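Local coordinates for protein tyrosine--tRNA ligase (Aeropyrum pernix, PDB 2CYA) that probably activates tyrosine with ATP and then transfers it to the acceptor end of tRNA(Tyr), as class I tyrosyl-tRNA synthetases do, at residues A[118-123]-A[170-175]. Residues are numbered along the deposited sequence; the frame is centred on the assembly and turned at random.
Sequences EELASD and VSDIFY
Y175 reaches from the last turn of helix 161-175 to D123, and its OH donates a hydrogen bond to D123 OD2 at 2.5 Å. The acceptor offers its anti lone pair, the one turned from the other carboxylate oxygen; it lies at the ring's edge, in plane, while the carboxylate stands almost perpendicular to the ring, at 87°. Since CG of Y175 is anti to the backbone N (chi1 -177°), the phenol extends from its helix across to the loop that follows helix 117-121. D123 does double duty: its OD1 takes the backbone N of D125, capping the start of helix 124-135, so one carboxylate links that start to a side chain from the last turn of helix 161-175.

L120 and Y175 run past each other in opposite directions, with L120 CG 3.6 Å from CD2 of the ring, an oblique meeting, and L120 CD1 3.8 Å from Y175 CE2. The second methyl, L120 CD2, lies 3.5 Å from D172 OD1. That oxygen is buried yet satisfied by the hydroxyl of Y126, and H77 makes a weaker bond to OD2. An alanine in place of Y175 would probably leave D123 OD2 without its phenol donor and open a gap beside L120.

D172 is predicted to bind the tyrosine substrate, near Y39 and Q169, so L120 probably packs as a second-shell residue against the amino acid pocket of the class I Rossmann-fold catalytic domain.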
ATOM      1  N   GLU A 118       5.666 -12.916  -4.487  1.00 30.91           N
ATOM      2  CA  GLU A 118       6.710 -12.664  -3.501  1.00 33.47           C
ATOM      3  C   GLU A 118       7.953 -12.026  -4.109  1.00 32.63           C
ATOM      4  O   GLU A 118       8.632 -11.237  -3.449  1.00 32.70           O
ATOM      5  CB  GLU A 118       7.123 -13.964  -2.808  1.00 38.26           C
ATOM      6  CG  GLU A 118       7.918 -13.740  -1.544  1.00 43.22           C
ATOM      7  CD  GLU A 118       7.190 -14.230  -0.309  1.00 49.26           C
ATOM      8  OE1 GLU A 118       5.966 -13.971  -0.165  1.00 51.56           O
ATOM      9  OE2 GLU A 118       7.853 -14.876   0.526  1.00 53.12           O
ATOM     10  N   GLU A 119       8.260 -12.370  -5.355  1.00 30.35           N
ATOM     11  CA  GLU A 119       9.424 -11.807  -6.019  1.00 32.85           C
ATOM     12  C   GLU A 119       9.203 -10.322  -6.256  1.00 31.76           C
ATOM     13  O   GLU A 119      10.136  -9.538  -6.190  1.00 32.83           O
ATOM     14  CB  GLU A 119       9.697 -12.507  -7.358  1.00 34.59           C
ATOM     15  CG  GLU A 119       9.776 -14.023  -7.258  1.00 42.55           C
ATOM     16  CD  GLU A 119      10.027 -14.696  -8.609  1.00 46.06           C
ATOM     17  OE1 GLU A 119       9.621 -15.877  -8.760  1.00 46.18           O
ATOM     18  OE2 GLU A 119      10.632 -14.048  -9.503  1.00 47.37           O
ATOM     19  N   LEU A 120       7.968  -9.928  -6.539  1.00 30.56           N
ATOM     20  CA  LEU A 120       7.699  -8.515  -6.747  1.00 30.24           C
ATOM     21  C   LEU A 120       7.691  -7.800  -5.390  1.00 30.78           C
ATOM     22  O   LEU A 120       8.230  -6.704  -5.253  1.00 32.61           O
ATOM     23  CB  LEU A 120       6.347  -8.332  -7.448  1.00 31.38           C
ATOM     24  CG  LEU A 120       6.336  -8.336  -8.990  1.00 31.34           C
ATOM     25  CD1 LEU A 120       7.035  -9.574  -9.536  1.00 31.26           C
ATOM     26  CD2 LEU A 120       4.906  -8.280  -9.471  1.00 28.30           C
ATOM     27  N   ALA A 121       7.092  -8.445  -4.394  1.00 28.43           N
ATOM     28  CA  ALA A 121       6.976  -7.892  -3.054  1.00 29.32           C
ATOM     29  C   ALA A 121       8.317  -7.565  -2.405  1.00 29.80           C
ATOM     30  O   ALA A 121       8.381  -6.692  -1.537  1.00 28.41           O
ATOM     31  CB  ALA A 121       6.180  -8.862  -2.148  1.00 27.69           C
ATOM     32  N   SER A 122       9.368  -8.258  -2.845  1.00 29.24           N
ATOM     33  CA  SER A 122      10.723  -8.106  -2.322  1.00 30.86           C
ATOM     34  C   SER A 122      11.482  -6.971  -2.954  1.00 30.27           C
ATOM     35  O   SER A 122      12.627  -6.726  -2.599  1.00 31.51           O
ATOM     36  CB  SER A 122      11.554  -9.372  -2.576  1.00 30.86           C
ATOM     37  OG  SER A 122      10.962 -10.516  -2.004  1.00 37.22           O
ATOM     38  N   ASP A 123      10.878  -6.301  -3.918  1.00 30.33           N
ATOM     39  CA  ASP A 123      11.586  -5.227  -4.586  1.00 30.67           C
ATOM     40  C   ASP A 123      10.983  -3.899  -4.194  1.00 30.64           C
ATOM     41  O   ASP A 123       9.791  -3.665  -4.402  1.00 30.23           O
ATOM     42  CB  ASP A 123      11.516  -5.410  -6.105  1.00 31.57           C
ATOM     43  CG  ASP A 123      12.424  -4.450  -6.852  1.00 33.56           C
ATOM     44  OD1 ASP A 123      12.934  -3.483  -6.238  1.00 36.06           O
ATOM     45  OD2 ASP A 123      12.634  -4.657  -8.063  1.00 35.19           O
ATOM     46  N   VAL A 170      -2.531  -3.114 -10.756  1.00 24.22           N
ATOM     47  CA  VAL A 170      -2.008  -2.202 -11.771  1.00 23.78           C
ATOM     48  C   VAL A 170      -0.468  -2.159 -11.708  1.00 24.82           C
ATOM     49  O   VAL A 170       0.212  -2.146 -12.740  1.00 24.49           O
ATOM     50  CB  VAL A 170      -2.562  -0.770 -11.556  1.00 24.92           C
ATOM     51  CG1 VAL A 170      -1.896   0.203 -12.503  1.00 25.42           C
ATOM     52  CG2 VAL A 170      -4.074  -0.761 -11.760  1.00 20.63           C
ATOM     53  N   SER A 171       0.088  -2.146 -10.499  1.00 21.80           N
ATOM     54  CA  SER A 171       1.531  -2.085 -10.374  1.00 22.46           C
ATOM     55  C   SER A 171       2.216  -3.342 -10.886  1.00 21.53           C
ATOM     56  O   SER A 171       3.348  -3.273 -11.347  1.00 22.50           O
ATOM     57  CB  SER A 171       1.935  -1.820  -8.918  1.00 23.52           C
ATOM     58  OG  SER A 171       1.429  -0.566  -8.496  1.00 24.63           O
ATOM     59  N   ASP A 172       1.542  -4.486 -10.769  1.00 20.36           N
ATOM     60  CA  ASP A 172       2.084  -5.750 -11.260  1.00 22.07           C
ATOM     61  C   ASP A 172       2.297  -5.618 -12.770  1.00 22.19           C
ATOM     62  O   ASP A 172       3.337  -6.017 -13.299  1.00 20.75           O
ATOM     63  CB  ASP A 172       1.105  -6.915 -11.032  1.00 18.13           C
ATOM     64  CG  ASP A 172       0.929  -7.279  -9.571  1.00 21.74           C
ATOM     65  OD1 ASP A 172       1.803  -6.953  -8.747  1.00 20.60           O
ATOM     66  OD2 ASP A 172      -0.087  -7.924  -9.248  1.00 22.75           O
ATOM     67  N   ILE A 173       1.281  -5.079 -13.449  1.00 21.77           N
ATOM     68  CA  ILE A 173       1.311  -4.877 -14.898  1.00 22.19           C
ATOM     69  C   ILE A 173       2.440  -3.925 -15.279  1.00 24.43           C
ATOM     70  O   ILE A 173       3.231  -4.231 -16.165  1.00 24.20           O
ATOM     71  CB  ILE A 173      -0.063  -4.308 -15.407  1.00 21.98           C
ATOM     72  CG1 ILE A 173      -1.143  -5.391 -15.271  1.00 21.16           C
ATOM     73  CG2 ILE A 173       0.039  -3.822 -16.860  1.00 21.57           C
ATOM     74  CD1 ILE A 173      -2.566  -4.855 -15.394  1.00 17.34           C
ATOM     75  N   PHE A 174       2.539  -2.778 -14.610  1.00 25.36           N
ATOM     76  CA  PHE A 174       3.604  -1.836 -14.963  1.00 26.19           C
ATOM     77  C   PHE A 174       4.987  -2.386 -14.596  1.00 26.97           C
ATOM     78  O   PHE A 174       5.935  -2.294 -15.386  1.00 25.09           O
ATOM     79  CB  PHE A 174       3.411  -0.469 -14.277  1.00 26.75           C
ATOM     80  CG  PHE A 174       2.123   0.252 -14.650  1.00 27.54           C
ATOM     81  CD1 PHE A 174       1.552   0.107 -15.916  1.00 26.10           C
ATOM     82  CD2 PHE A 174       1.529   1.140 -13.745  1.00 27.18           C
ATOM     83  CE1 PHE A 174       0.418   0.831 -16.276  1.00 28.07           C
ATOM     84  CE2 PHE A 174       0.387   1.876 -14.090  1.00 25.11           C
ATOM     85  CZ  PHE A 174      -0.174   1.727 -15.354  1.00 28.20           C
ATOM     86  N   TYR A 175       5.106  -2.960 -13.402  1.00 25.47           N
ATOM     87  CA  TYR A 175       6.390  -3.498 -12.965  1.00 26.35           C
ATOM     88  C   TYR A 175       6.930  -4.530 -13.959  1.00 27.27           C
ATOM     89  O   TYR A 175       8.126  -4.550 -14.242  1.00 28.63           O
ATOM     90  CB  TYR A 175       6.256  -4.148 -11.589  1.00 26.97           C
ATOM     91  CG  TYR A 175       7.562  -4.674 -11.036  1.00 28.67           C
ATOM     92  CD1 TYR A 175       8.445  -3.833 -10.348  1.00 30.45           C
ATOM     93  CD2 TYR A 175       7.908  -6.021 -11.179  1.00 29.85           C
ATOM     94  CE1 TYR A 175       9.646  -4.332  -9.807  1.00 31.12           C
ATOM     95  CE2 TYR A 175       9.098  -6.524 -10.649  1.00 30.35           C
ATOM     96  CZ  TYR A 175       9.960  -5.675  -9.964  1.00 30.59           C
ATOM     97  OH  TYR A 175      11.139  -6.177  -9.451  1.00 33.46           O
TER